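Local coordinates for protein methylxanthine N1-demethylase NdmA (Pseudomonas putida, PDB 6ICN) that removes the N1-methyl group of caffeine and related methylxanthines as a Rieske non-heme iron oxygenase, yielding theobromine and formaldehyde from caffeine, at residues H36-V41 against I141-D146. Sequence-based numbering, arbitrary orientation.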
ATOM      1  N   HIS A  36       2.324  18.783 -32.228  1.00 15.27           N
ATOM      2  CA  HIS A  36       2.288  18.712 -30.778  1.00 15.80           C
ATOM      3  C   HIS A  36       3.436  17.845 -30.280  1.00 15.70           C
ATOM      4  O   HIS A  36       3.722  16.807 -30.877  1.00 16.40           O
ATOM      5  CB  HIS A  36       0.967  18.112 -30.280  1.00 14.49           C
ATOM      6  CG  HIS A  36      -0.253  18.859 -30.738  1.00 14.80           C
ATOM      7  ND1 HIS A  36      -0.650  20.054 -30.172  1.00 16.95           N
ATOM      8  CD2 HIS A  36      -1.170  18.566 -31.690  1.00 17.80           C
ATOM      9  CE1 HIS A  36      -1.751  20.476 -30.777  1.00 15.97           C
ATOM     10  NE2 HIS A  36      -2.089  19.590 -31.701  1.00 16.48           N
ATOM     11  N   PRO A  37       4.057  18.210 -29.156  1.00 16.47           N
ATOM     12  CA  PRO A  37       5.095  17.348 -28.571  1.00 14.46           C
ATOM     13  C   PRO A  37       4.429  16.167 -27.891  1.00 17.87           C
ATOM     14  O   PRO A  37       3.368  16.302 -27.275  1.00 17.91           O
ATOM     15  CB  PRO A  37       5.774  18.264 -27.545  1.00 17.02           C
ATOM     16  CG  PRO A  37       4.617  19.157 -27.063  1.00 16.71           C
ATOM     17  CD  PRO A  37       3.701  19.341 -28.273  1.00 16.71           C
ATOM     18  N   VAL A  38       5.054  14.998 -27.992  1.00 13.75           N
ATOM     19  CA  VAL A  38       4.481  13.815 -27.364  1.00 13.97           C
ATOM     20  C   VAL A  38       5.401  13.191 -26.335  1.00 15.34           C
ATOM     21  O   VAL A  38       4.905  12.485 -25.438  1.00 16.30           O
ATOM     22  CB  VAL A  38       4.060  12.764 -28.410  1.00 17.19           C
ATOM     23  CG1 VAL A  38       2.932  13.344 -29.286  1.00 15.47           C
ATOM     24  CG2 VAL A  38       5.263  12.295 -29.272  1.00 17.13           C
ATOM     25  N   CYS A  39       6.696  13.447 -26.403  1.00 15.80           N
ATOM     26  CA  CYS A  39       7.645  12.896 -25.448  1.00 15.82           C
ATOM     27  C   CYS A  39       8.957  13.632 -25.623  1.00 15.69           C
ATOM     28  O   CYS A  39       9.166  14.318 -26.630  1.00 16.87           O
ATOM     29  CB  CYS A  39       7.830  11.387 -25.655  1.00 15.78           C
ATOM     30  SG  CYS A  39       8.603  10.902 -27.241  1.00 17.05           S
ATOM     31  N   THR A  40       9.820  13.523 -24.616  1.00 16.51           N
ATOM     32  CA  THR A  40      11.200  13.940 -24.805  1.00 15.40           C
ATOM     33  C   THR A  40      11.976  12.831 -25.508  1.00 16.27           C
ATOM     34  O   THR A  40      11.583  11.656 -25.494  1.00 15.97           O
ATOM     35  CB  THR A  40      11.892  14.252 -23.474  1.00 18.32           C
ATOM     36  OG1 THR A  40      12.007  13.044 -22.701  1.00 17.78           O
ATOM     37  CG2 THR A  40      11.103  15.301 -22.678  1.00 17.11           C
ATOM     38  N   VAL A  41      13.081  13.228 -26.150  1.00 16.44           N
ATOM     39  CA  VAL A  41      13.998  12.237 -26.717  1.00 14.29           C
ATOM     40  C   VAL A  41      14.484  11.295 -25.625  1.00 17.14           C
ATOM     41  O   VAL A  41      14.531  10.072 -25.815  1.00 16.35           O
ATOM     42  CB  VAL A  41      15.168  12.932 -27.442  1.00 16.79           C
ATOM     43  CG1 VAL A  41      16.233  11.900 -27.874  1.00 20.04           C
ATOM     44  CG2 VAL A  41      14.645  13.677 -28.675  1.00 18.81           C
ATOM     45  N   ILE A 141      10.061  15.167 -29.199  1.00 15.85           N
ATOM     46  CA  ILE A 141       9.518  14.500 -30.381  1.00 15.21           C
ATOM     47  C   ILE A 141       8.145  15.094 -30.649  1.00 16.27           C
ATOM     48  O   ILE A 141       7.287  15.115 -29.748  1.00 17.67           O
ATOM     49  CB  ILE A 141       9.416  12.977 -30.177  1.00 17.27           C
ATOM     50  CG1 ILE A 141      10.785  12.373 -29.881  1.00 21.26           C
ATOM     51  CG2 ILE A 141       8.751  12.320 -31.386  1.00 19.69           C
ATOM     52  CD1 ILE A 141      11.769  12.580 -30.980  1.00 22.77           C
ATOM     53  N   TRP A 142       7.932  15.570 -31.886  1.00 15.38           N
ATOM     54  CA  TRP A 142       6.714  16.266 -32.283  1.00 15.25           C
ATOM     55  C   TRP A 142       5.959  15.464 -33.334  1.00 15.53           C
ATOM     56  O   TRP A 142       6.568  14.876 -34.231  1.00 17.60           O
ATOM     57  CB  TRP A 142       7.047  17.640 -32.871  1.00 17.07           C
ATOM     58  CG  TRP A 142       7.853  18.520 -31.992  1.00 16.06           C
ATOM     59  CD1 TRP A 142       9.211  18.467 -31.781  1.00 15.23           C
ATOM     60  CD2 TRP A 142       7.366  19.616 -31.214  1.00 16.21           C
ATOM     61  NE1 TRP A 142       9.585  19.465 -30.906  1.00 16.03           N
ATOM     62  CE2 TRP A 142       8.470  20.170 -30.533  1.00 16.28           C
ATOM     63  CE3 TRP A 142       6.087  20.155 -30.986  1.00 16.90           C
ATOM     64  CZ2 TRP A 142       8.352  21.270 -29.682  1.00 16.24           C
ATOM     65  CZ3 TRP A 142       5.971  21.241 -30.148  1.00 16.31           C
ATOM     66  CH2 TRP A 142       7.095  21.786 -29.500  1.00 16.76           C
ATOM     67  N   ILE A 143       4.628  15.439 -33.236  1.00 15.11           N
ATOM     68  CA  ILE A 143       3.780  14.721 -34.181  1.00 14.46           C
ATOM     69  C   ILE A 143       2.691  15.649 -34.709  1.00 17.38           C
ATOM     70  O   ILE A 143       2.075  16.397 -33.943  1.00 16.13           O
ATOM     71  CB  ILE A 143       3.147  13.464 -33.545  1.00 14.10           C
ATOM     72  CG1 ILE A 143       4.232  12.427 -33.248  1.00 15.66           C
ATOM     73  CG2 ILE A 143       2.090  12.852 -34.476  1.00 14.62           C
ATOM     74  CD1 ILE A 143       3.683  11.209 -32.498  1.00 15.90           C
ATOM     75  N   ARG A 144       2.455  15.604 -36.029  1.00 16.28           N
ATOM     76  CA  ARG A 144       1.300  16.270 -36.634  1.00 15.81           C
ATOM     77  C   ARG A 144       0.386  15.207 -37.219  1.00 17.40           C
ATOM     78  O   ARG A 144       0.774  14.492 -38.153  1.00 18.54           O
ATOM     79  CB  ARG A 144       1.713  17.272 -37.718  1.00 19.06           C
ATOM     80  CG  ARG A 144       0.494  17.954 -38.381  1.00 19.06           C
ATOM     81  CD  ARG A 144       0.944  19.062 -39.324  1.00 19.76           C
ATOM     82  NE  ARG A 144       1.814  18.554 -40.392  1.00 21.34           N
ATOM     83  CZ  ARG A 144       2.460  19.333 -41.255  1.00 24.57           C
ATOM     84  NH1 ARG A 144       2.331  20.654 -41.189  1.00 21.28           N
ATOM     85  NH2 ARG A 144       3.224  18.797 -42.201  1.00 23.52           N
ATOM     86  N   LEU A 145      -0.834  15.113 -36.682  1.00 16.03           N
ATOM     87  CA  LEU A 145      -1.721  14.024 -37.079  1.00 15.38           C
ATOM     88  C   LEU A 145      -2.299  14.230 -38.474  1.00 18.65           C
ATOM     89  O   LEU A 145      -2.481  13.259 -39.219  1.00 18.72           O
ATOM     90  CB  LEU A 145      -2.852  13.869 -36.066  1.00 16.96           C
ATOM     91  CG  LEU A 145      -2.418  13.268 -34.726  1.00 17.55           C
ATOM     92  CD1 LEU A 145      -3.532  13.425 -33.716  1.00 19.05           C
ATOM     93  CD2 LEU A 145      -2.056  11.798 -34.906  1.00 20.94           C
ATOM     94  N   ASP A 146      -2.645  15.464 -38.820  1.00 18.17           N
ATOM     95  CA  ASP A 146      -3.221  15.795 -40.123  1.00 20.92           C
ATOM     96  C   ASP A 146      -2.306  16.802 -40.811  1.00 19.20           C
ATOM     97  O   ASP A 146      -2.156  17.946 -40.348  1.00 19.45           O
ATOM     98  CB  ASP A 146      -4.637  16.352 -39.972  1.00 20.49           C
ATOM     99  CG  ASP A 146      -5.400  16.369 -41.290  1.00 24.00           C
ATOM    100  OD1 ASP A 146      -4.760  16.624 -42.327  1.00 24.34           O
ATOM    101  OD2 ASP A 146      -6.625  16.104 -41.295  1.00 26.47           O
TER
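Pro37 packs through its CB over one face of the Trp142 indole where strand 35-40 joins strand 140-144 at one border of the antiparallel six-stranded sheet in the Rieske domain, away from the iron-sulfur cluster. This CB sits 4.0 Å from the centroid of the six-membered ring and 13° off the normal, a CH-pi contact. CD, on the other side of the pyrrolidine ring, comes to 3.5 Å from Trp142 CZ3, so the pyrrolidine lies across the outer part of the indole. Trp142 reaches it with CG anti to its own carbonyl carbon (chi1 -55°), and NE1, bonded to Arg137 O, pins the ring's rotation. With the indole replaced by an alanine, Pro37 is likely to lose the ring that covers it and Arg137 O its donor.

Ile141 and Ile143 lie on the opposite face from Trp142, Ile143 against Leu64 and Val66 of strand 62-69 and Ile141 against strand 131-137; Val38 reaches Val57 of strand 55-59. Val38 CG2 meets Ile143 CD1 at 3.8 Å, the two side chains crossing at about a right angle. Ile141 is gripped at two points: SG of Cys39 rests 3.7 Å from its CB, while its CD1 reaches CG2 of Val41, at the start of helix 41-47.

The backbones hold these side chains in register. His36 and Ile143 exchange a reciprocal pair of N-H···O bonds, and His36 NE2 is tied outside the pair to Leu31 O. Beyond Pro37, which has no N-H to give, the amide N of Val38 donates to Ile141 O at 2.8 Å, and Pro37 CA adds a CA-H···O contact to that same oxygen at 3.3 Å.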